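PDB 2GLF: probable M18 family aminopeptidase 1 from Thermotoga maritima, which probably acts as a metal-dependent aminopeptidase of the M18 family, removing residues from the N-termini of peptides. Local coordinates for residues 38-41 with 42-46. Residues are numbered along the deposited sequence; the frame is centred on the assembly and turned at random.
Sequences KEIK and RILDE
Asp45 OD2 takes a hydrogen bond from Lys41 NZ at 2.9 Å, part of a salt bridge between residues four apart on one helix. The ammonium comes in on the syn lone pair of OD2, the side that faces OD1. Lys41 is extended from the backbone outward (chi1 -177°) and turns only at its last torsion (chi4 -61°), which swings NZ back to the carboxylate. The stronger polar tie of Asp45 runs from OD1 to Tyr65 OH, which also makes a weak hydrogen bond with Lys41 NZ. A methionine in place of Lys41 would probably leave OD2 without its charged mate and remove the weak bond to Tyr65.

A second ion pair, one residue closer in spacing, joins Glu39 OE2 to Arg42 NH1. The two side chains run alongside each other in the same direction, and their carboxylate and guanidinium planes are turned 30° apart. OE2 lies over one face of the guanidinium near NH1, a salt bridge and not a straight N-H...O bond, while OE1 has a salt bridge with Lys29 and a long one with Lys38. Glu39 is thus shared among three positive groups, which probably favours its charged form.

On the buried side Ile40 CG2 meets Leu44 CD1 at 4.0 Å, the side chains lying side by side and pointing the same way. Phe26 of helix 13-29 and Leu258 of helix 248-263 touch Ile40, whereas Leu262, Ile73 and Ala75 border Leu44. Underneath, Leu44 N bonds Ile40 O at 2.9 Å and Ile43 N bonds Glu39 O at 3.2 Å, the regular i to i+4 pattern. The whole is an amphipathic C-terminal end of helix 33-45: i/i+3 and i/i+4 ion pairs, Glu39 itself covered by Phe26, flank an aliphatic stripe of Ile40, Ile43 and Leu44 packed against two helices and strand 73-77 of the central mixed sheet.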
# COMPACT_ATOMS: atom_id res chain seq x y z
N LYS A 38 6.45 -23.72 49.58
CA LYS A 38 7.10 -23.66 50.89
C LYS A 38 6.22 -22.96 51.92
O LYS A 38 6.10 -23.41 53.06
CB LYS A 38 8.43 -22.91 50.80
CG LYS A 38 9.03 -22.60 52.16
CD LYS A 38 10.15 -21.59 52.08
CE LYS A 38 10.49 -21.05 53.46
NZ LYS A 38 9.30 -20.43 54.12
N GLU A 39 5.61 -21.85 51.52
CA GLU A 39 4.77 -21.08 52.41
C GLU A 39 3.46 -21.82 52.72
O GLU A 39 2.94 -21.73 53.83
CB GLU A 39 4.49 -19.72 51.77
CG GLU A 39 3.88 -18.69 52.71
CD GLU A 39 4.53 -18.69 54.08
OE1 GLU A 39 5.74 -19.00 54.17
OE2 GLU A 39 3.82 -18.38 55.06
N ILE A 40 2.95 -22.56 51.74
CA ILE A 40 1.71 -23.32 51.91
C ILE A 40 1.96 -24.53 52.80
O ILE A 40 1.13 -24.89 53.63
CB ILE A 40 1.14 -23.77 50.55
CG1 ILE A 40 0.78 -22.54 49.71
CG2 ILE A 40 -0.12 -24.62 50.74
CD1 ILE A 40 0.32 -22.87 48.31
N LYS A 41 3.11 -25.17 52.63
CA LYS A 41 3.44 -26.34 53.44
C LYS A 41 3.55 -25.90 54.89
O LYS A 41 2.95 -26.52 55.76
CB LYS A 41 4.75 -26.97 52.98
CG LYS A 41 5.11 -28.24 53.74
CD LYS A 41 6.41 -28.87 53.25
CE LYS A 41 6.72 -30.17 53.99
NZ LYS A 41 6.89 -29.95 55.46
N ARG A 42 4.31 -24.84 55.14
CA ARG A 42 4.48 -24.31 56.49
C ARG A 42 3.12 -24.11 57.15
O ARG A 42 2.89 -24.58 58.26
CB ARG A 42 5.24 -22.98 56.45
CG ARG A 42 5.07 -22.14 57.71
CD ARG A 42 5.66 -20.76 57.53
NE ARG A 42 4.91 -19.77 58.30
CZ ARG A 42 3.68 -19.37 58.00
NH1 ARG A 42 3.05 -19.87 56.94
NH2 ARG A 42 3.06 -18.47 58.75
N ILE A 43 2.24 -23.38 56.47
CA ILE A 43 0.90 -23.12 56.97
C ILE A 43 0.21 -24.45 57.27
O ILE A 43 -0.49 -24.58 58.27
CB ILE A 43 0.07 -22.35 55.92
CG1 ILE A 43 0.57 -20.92 55.82
CG2 ILE A 43 -1.42 -22.42 56.27
CD1 ILE A 43 -0.10 -20.12 54.73
N LEU A 44 0.41 -25.42 56.39
CA LEU A 44 -0.18 -26.74 56.56
C LEU A 44 0.49 -27.53 57.68
O LEU A 44 -0.15 -28.38 58.30
CB LEU A 44 -0.11 -27.53 55.25
CG LEU A 44 -1.05 -27.10 54.12
CD1 LEU A 44 -0.81 -27.97 52.88
CD2 LEU A 44 -2.50 -27.21 54.59
N ASP A 45 1.77 -27.28 57.93
CA ASP A 45 2.45 -28.00 58.99
C ASP A 45 1.86 -27.58 60.32
O ASP A 45 1.76 -28.40 61.23
CB ASP A 45 3.95 -27.79 58.91
CG ASP A 45 4.58 -28.56 57.77
OD1 ASP A 45 4.10 -29.68 57.49
OD2 ASP A 45 5.54 -28.06 57.15
N GLU A 46 1.49 -26.31 60.44
CA GLU A 46 0.79 -25.85 61.64
C GLU A 46 -0.58 -26.39 61.24
O GLU A 46 -0.67 -27.24 60.35
CB GLU A 46 0.74 -24.34 61.70
CG GLU A 46 2.05 -23.64 61.47
CD GLU A 46 1.90 -22.13 61.49
OE1 GLU A 46 1.05 -21.61 60.73
OE2 GLU A 46 2.62 -21.47 62.25